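Local structure of PDZ domain protein (Parabacteroides distasonis, 4L8N) at residues 300-305 with 452-457; 122-127 with 380-385. The protein is of unknown function but binds magnesium and combines PDZ domains, which in relatives commonly recognise peptide segments, with a DUF4136 domain. All coordinates share one frame; numbering follows the deposited sequence.

Contact 1: 300-305 with 452-457; sequences FKVSKK and VTVEIK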
loop_
_atom_site.group_PDB
_atom_site.type_symbol
_atom_site.label_atom_id
_atom_site.label_comp_id
_atom_site.label_asym_id
_atom_site.label_seq_id
_atom_site.Cartn_x
_atom_site.Cartn_y
_atom_site.Cartn_z
ATOM N N PHE A 300 9.297 11.474 7.894
ATOM C CA PHE A 300 10.580 11.796 8.531
ATOM C C PHE A 300 11.023 13.213 8.227
ATOM O O PHE A 300 10.760 13.725 7.138
ATOM C CB PHE A 300 11.698 10.859 8.075
ATOM C CG PHE A 300 11.504 9.394 8.355
ATOM C CD1 PHE A 300 10.794 8.590 7.471
ATOM C CD2 PHE A 300 12.074 8.803 9.479
ATOM C CE1 PHE A 300 10.633 7.225 7.727
ATOM C CE2 PHE A 300 11.936 7.442 9.716
ATOM C CZ PHE A 300 11.213 6.660 8.840
ATOM N N LYS A 301 11.763 13.815 9.172
ATOM C CA LYS A 301 12.358 15.135 9.085
ATOM C C LYS A 301 13.849 15.054 9.480
ATOM O O LYS A 301 14.175 14.604 10.584
ATOM C CB LYS A 301 11.600 16.142 9.966
ATOM C CG LYS A 301 11.845 17.586 9.535
ATOM C CD LYS A 301 11.440 18.582 10.601
ATOM C CE LYS A 301 12.197 19.881 10.473
ATOM N NZ LYS A 301 11.606 20.949 11.323
ATOM N N VAL A 302 14.742 15.459 8.542
ATOM C CA VAL A 302 16.201 15.530 8.720
ATOM C C VAL A 302 16.610 17.004 8.849
ATOM O O VAL A 302 16.394 17.784 7.926
ATOM C CB VAL A 302 17.028 14.834 7.608
ATOM C CG1 VAL A 302 18.497 14.761 8.004
ATOM C CG2 VAL A 302 16.500 13.451 7.300
ATOM N N SER A 303 17.170 17.370 9.992
ATOM C CA SER A 303 17.647 18.718 10.301
ATOM C C SER A 303 19.133 18.662 10.530
ATOM O O SER A 303 19.576 18.071 11.525
ATOM C CB SER A 303 16.945 19.284 11.532
ATOM O OG SER A 303 15.540 19.348 11.347
ATOM N N LYS A 304 19.920 19.221 9.592
ATOM C CA LYS A 304 21.355 19.219 9.792
ATOM C C LYS A 304 21.829 20.653 9.995
ATOM O O LYS A 304 21.168 21.581 9.531
ATOM C CB LYS A 304 22.101 18.467 8.675
ATOM C CG LYS A 304 22.198 19.121 7.312
ATOM C CD LYS A 304 23.186 18.312 6.491
ATOM C CE LYS A 304 23.362 18.824 5.094
ATOM N NZ LYS A 304 24.495 18.145 4.405
ATOM N N LYS A 305 22.904 20.839 10.776
ATOM C CA LYS A 305 23.477 22.164 11.068
ATOM C C LYS A 305 24.932 22.064 11.512
ATOM O O LYS A 305 25.268 21.256 12.379
ATOM C CB LYS A 305 22.671 22.908 12.150
ATOM C CG LYS A 305 23.156 24.340 12.435
ATOM C CD LYS A 305 22.417 25.033 13.600
ATOM C CE LYS A 305 20.955 25.241 13.274
ATOM N NZ LYS A 305 20.283 26.121 14.248
ATOM N N VAL A 452 22.990 16.442 13.367
ATOM C CA VAL A 452 21.966 15.857 12.495
ATOM C C VAL A 452 20.887 15.264 13.401
ATOM O O VAL A 452 21.210 14.463 14.278
ATOM C CB VAL A 452 22.456 14.798 11.478
ATOM C CG1 VAL A 452 21.320 14.387 10.553
ATOM C CG2 VAL A 452 23.631 15.294 10.664
ATOM N N THR A 453 19.633 15.660 13.195
ATOM C CA THR A 453 18.468 15.121 13.878
ATOM C C THR A 453 17.613 14.435 12.825
ATOM O O THR A 453 17.236 15.055 11.831
ATOM C CB THR A 453 17.734 16.229 14.634
ATOM O OG1 THR A 453 18.557 16.638 15.723
ATOM C CG2 THR A 453 16.364 15.789 15.147
ATOM N N VAL A 454 17.376 13.133 13.000
ATOM C CA VAL A 454 16.494 12.344 12.118
ATOM C C VAL A 454 15.336 11.965 13.008
ATOM O O VAL A 454 15.518 11.215 13.977
ATOM C CB VAL A 454 17.165 11.152 11.413
ATOM C CG1 VAL A 454 16.184 10.460 10.458
ATOM C CG2 VAL A 454 18.416 11.607 10.659
ATOM N N GLU A 455 14.188 12.606 12.778
ATOM C CA GLU A 455 13.012 12.440 13.624
ATOM C C GLU A 455 11.775 11.967 12.844
ATOM O O GLU A 455 11.591 12.365 11.697
ATOM C CB GLU A 455 12.710 13.803 14.248
ATOM C CG GLU A 455 11.881 13.771 15.518
ATOM C CD GLU A 455 11.419 15.126 16.030
ATOM O OE1 GLU A 455 12.076 16.147 15.716
ATOM O OE2 GLU A 455 10.401 15.159 16.762
ATOM N N ILE A 456 10.907 11.149 13.471
ATOM C CA ILE A 456 9.623 10.806 12.867
ATOM C C ILE A 456 8.719 11.962 13.279
ATOM O O ILE A 456 8.593 12.224 14.481
ATOM C CB ILE A 456 9.092 9.396 13.244
ATOM C CG1 ILE A 456 9.856 8.341 12.440
ATOM C CG2 ILE A 456 7.577 9.283 13.000
ATOM C CD1 ILE A 456 9.717 6.998 12.863
ATOM N N LYS A 457 8.151 12.687 12.281
ATOM C CA LYS A 457 7.301 13.891 12.454
ATOM C C LYS A 457 6.238 13.728 13.568
ATOM O O LYS A 457 5.381 12.823 13.459
ATOM C CB LYS A 457 6.628 14.300 11.125
ATOM C CG LYS A 457 7.608 14.866 10.088
ATOM C CD LYS A 457 6.942 15.781 9.064
ATOM C CE LYS A 457 6.613 17.144 9.636
ATOM N NZ LYS A 457 5.917 18.006 8.646
ATOM O OXT LYS A 457 6.327 14.468 14.579
#

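Contact 2: 122-127 with 380-385; sequences TNEQEF and DANGFK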
loop_
_atom_site.group_PDB
_atom_site.type_symbol
_atom_site.label_atom_id
_atom_site.label_comp_id
_atom_site.label_asym_id
_atom_site.label_seq_id
_atom_site.Cartn_x
_atom_site.Cartn_y
_atom_site.Cartn_z
ATOM N N THR A 122 23.624 23.497 6.516
ATOM C CA THR A 122 22.479 23.874 7.362
ATOM C C THR A 122 21.166 23.917 6.623
ATOM O O THR A 122 20.821 24.936 6.015
ATOM C CB THR A 122 22.765 25.238 8.000
ATOM O OG1 THR A 122 24.093 25.220 8.544
ATOM C CG2 THR A 122 21.717 25.647 9.057
ATOM N N ASN A 123 20.391 22.837 6.742
ATOM C CA ASN A 123 19.079 22.749 6.097
ATOM C C ASN A 123 18.170 21.748 6.782
ATOM O O ASN A 123 18.619 20.944 7.602
ATOM C CB ASN A 123 19.203 22.397 4.589
ATOM C CG ASN A 123 19.754 21.025 4.280
ATOM O OD1 ASN A 123 19.059 20.001 4.359
ATOM N ND2 ASN A 123 20.995 20.990 3.834
ATOM N N GLU A 124 16.890 21.777 6.391
ATOM C CA GLU A 124 15.859 20.866 6.861
ATOM C C GLU A 124 15.140 20.273 5.680
ATOM O O GLU A 124 14.719 20.988 4.780
ATOM C CB GLU A 124 14.856 21.559 7.787
ATOM C CG GLU A 124 15.420 22.033 9.107
ATOM C CD GLU A 124 14.556 23.124 9.694
ATOM O OE1 GLU A 124 14.234 24.087 8.958
ATOM O OE2 GLU A 124 14.171 22.999 10.879
ATOM N N GLN A 125 14.968 18.958 5.695
ATOM C CA GLN A 125 14.267 18.258 4.636
ATOM C C GLN A 125 13.358 17.187 5.240
ATOM O O GLN A 125 13.597 16.721 6.352
ATOM C CB GLN A 125 15.257 17.651 3.644
ATOM C CG GLN A 125 15.925 18.662 2.737
ATOM C CD GLN A 125 16.955 17.991 1.882
ATOM O OE1 GLN A 125 16.629 17.189 1.002
ATOM N NE2 GLN A 125 18.226 18.286 2.139
ATOM N N GLU A 126 12.290 16.850 4.519
ATOM C CA GLU A 126 11.279 15.865 4.861
ATOM C C GLU A 126 11.189 14.863 3.760
ATOM O O GLU A 126 11.446 15.196 2.597
ATOM C CB GLU A 126 9.907 16.528 5.037
ATOM C CG GLU A 126 9.695 17.301 6.326
ATOM C CD GLU A 126 8.582 18.337 6.279
ATOM O OE1 GLU A 126 8.080 18.641 5.170
ATOM O OE2 GLU A 126 8.245 18.882 7.355
ATOM N N PHE A 127 10.809 13.637 4.116
ATOM C CA PHE A 127 10.568 12.527 3.196
ATOM C C PHE A 127 9.592 11.522 3.836
ATOM O O PHE A 127 9.441 11.487 5.063
ATOM C CB PHE A 127 11.859 11.855 2.759
ATOM C CG PHE A 127 12.693 11.227 3.844
ATOM C CD1 PHE A 127 13.632 11.980 4.547
ATOM C CD2 PHE A 127 12.632 9.857 4.083
ATOM C CE1 PHE A 127 14.440 11.383 5.521
ATOM C CE2 PHE A 127 13.448 9.261 5.052
ATOM C CZ PHE A 127 14.345 10.029 5.764
ATOM N N ASP A 380 12.886 22.593 0.738
ATOM C CA ASP A 380 13.198 22.297 2.137
ATOM C C ASP A 380 11.912 21.986 2.942
ATOM O O ASP A 380 10.798 22.126 2.422
ATOM C CB ASP A 380 14.030 23.420 2.787
ATOM C CG ASP A 380 13.317 24.697 3.212
ATOM O OD1 ASP A 380 12.093 24.803 2.990
ATOM O OD2 ASP A 380 13.995 25.600 3.749
ATOM N N ALA A 381 12.085 21.577 4.215
ATOM C CA ALA A 381 11.000 21.180 5.118
ATOM C C ALA A 381 10.005 22.304 5.362
ATOM O O ALA A 381 8.816 22.025 5.498
ATOM C CB ALA A 381 11.566 20.692 6.438
ATOM N N ASN A 382 10.471 23.566 5.389
ATOM C CA ASN A 382 9.583 24.704 5.607
ATOM C C ASN A 382 8.891 25.176 4.289
ATOM O O ASN A 382 8.243 26.224 4.287
ATOM C CB ASN A 382 10.281 25.862 6.350
ATOM C CG ASN A 382 11.681 26.187 5.919
ATOM O OD1 ASN A 382 11.907 27.084 5.090
ATOM N ND2 ASN A 382 12.655 25.519 6.534
ATOM N N GLY A 383 8.948 24.354 3.235
ATOM C CA GLY A 383 8.274 24.604 1.965
ATOM C C GLY A 383 8.952 25.482 0.929
ATOM O O GLY A 383 8.353 25.726 -0.122
ATOM N N PHE A 384 10.187 25.983 1.200
ATOM C CA PHE A 384 10.956 26.818 0.262
ATOM C C PHE A 384 11.397 25.943 -0.907
ATOM O O PHE A 384 12.053 24.927 -0.701
ATOM C CB PHE A 384 12.143 27.528 0.941
ATOM C CG PHE A 384 12.895 28.468 0.021
ATOM C CD1 PHE A 384 12.215 29.389 -0.777
ATOM C CD2 PHE A 384 14.287 28.452 -0.034
ATOM C CE1 PHE A 384 12.914 30.250 -1.637
ATOM C CE2 PHE A 384 14.984 29.319 -0.895
ATOM C CZ PHE A 384 14.293 30.216 -1.681
ATOM N N LYS A 385 10.967 26.311 -2.124
ATOM C CA LYS A 385 11.125 25.556 -3.373
ATOM C C LYS A 385 12.480 25.703 -4.071
ATOM O O LYS A 385 12.814 24.852 -4.904
ATOM C CB LYS A 385 10.031 25.995 -4.377
ATOM C CG LYS A 385 8.632 25.403 -4.142
ATOM C CD LYS A 385 7.504 26.320 -4.662
ATOM C CE LYS A 385 7.404 26.390 -6.173
ATOM N NZ LYS A 385 6.338 27.323 -6.649
#

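Contact 1: 300-305 with 452-457
Lys301 and Glu455 face each other as a hydrogen-bonded pair of antiparallel strands, and each uses both its N-H and its C=O on the other. Lys301 N gives to Glu455 O at 2.9 Å, and Glu455 N returns a bond to Lys301 O at 3.0 Å. Ser303 and Thr453 repeat the pattern: Ser303 N reaches Thr453 O, and Thr453 N reaches Ser303 O. Each of these four carbonyl oxygens also takes a CA-H contact; the shortest runs from Val302 CA to Thr453 O at 3.3 Å. Val302 has its own N-H and C=O turned to the other side, where its backbone bonds to Gln125. Val454 O accepts from Lys47 NZ. Lys304 leads away from the pairing and its NZ bonds to Glu120 O; Lys457 NZ forms a salt bridge with Glu126. Phe300, Val302, Val452, Val454 and Ile456 share one face, with Lys304 at its end. There the side chains of Phe300 and Ile456 lie side by side. Chi1 of Ile456 (-77°) sets CG1 anti to the carbonyl carbon, where it meets CE2 of Phe300 at 3.5 Å. The Phe300 ring also meets that of Phe127, with planes about 15° apart. An alanine in place of Phe300 would probably open a gap beside Ile456 CG1 and cost Phe127 this ring contact. Val302 CG1 meets Val452 CG1 at 3.8 Å, and Tyr216 of the second subunit packs on both valines. The arrangement is a regular antiparallel ladder within a large mixed sheet, joining strand 298-309 to the C-terminal strand 438-456.

Contact 2: 122-127 with 380-385
Ala381 N donates to Glu124 O at 2.8 Å, the one backbone hydrogen bond between strand residues 123-127 and the type I turn Asp380-Gly383, with the donor 49° above the carbonyl plane. The same carbonyl oxygen has Asp380 CB 3.2 Å away. Ala381 points its methyl at the strand. Its CB lies 3.7 Å from Glu124 CB, and Glu126 comes to it from further along the strand. The carboxylate carbon CD of Glu126 is 3.8 Å from Ala381 CB, so the methyl sits between the two glutamates. The carboxylate of Glu126 also looks beyond the turn: its OE2 is the partner of Lys457. The side chain of Glu124 crosses that of Asn382 at about a right angle. Here OE1 of Glu124 stands 3.2 Å from ND2 of Asn382, with the carboxylate and amide planes 53° apart. OE2 of Glu124 has a long, weak ion pair with Lys301. The turn is braced from within. Gly383 N bonds to Asp380 O, and Phe384 N bonds to Asp380 OD1 at 2.9 Å, from above the carboxylate plane. Asp380 N in turn bonds to Phe384 O. On the strand, Gln125 NE2 donates to Asn123 OD1 at 2.9 Å, with a nearly straight N-H...O angle of 171°. That bond ties together two side chains of the same strand. Gln125 also packs on Phe378 and on Met223 of the second subunit. The turn belongs to the loop between helices 354-367 and 395-402. It lies at the surface against strand 123-135, which is paired with strand 298-309 in the mixed sheet.

Contact 1 lies about 2 Å from the centre of the chain, contact 2 about 12 Å, each measured from its own centre; the two centres are 10 Å apart. Contact 1 is partly buried and joins two strands, while contact 2 is a surface contact between a strand and a loop. They meet in one sheet, where the middle strand 298-309 pairs with 438-456 on one edge and with 123-135 on the other. The chemistry changes with place. Repeated backbone bonds and a largely apolar face hold 300-305 to 452-457, whereas a single backbone bond, a methyl group and polar side chains join 122-127 to 380-385. Both contacts also touch the second subunit.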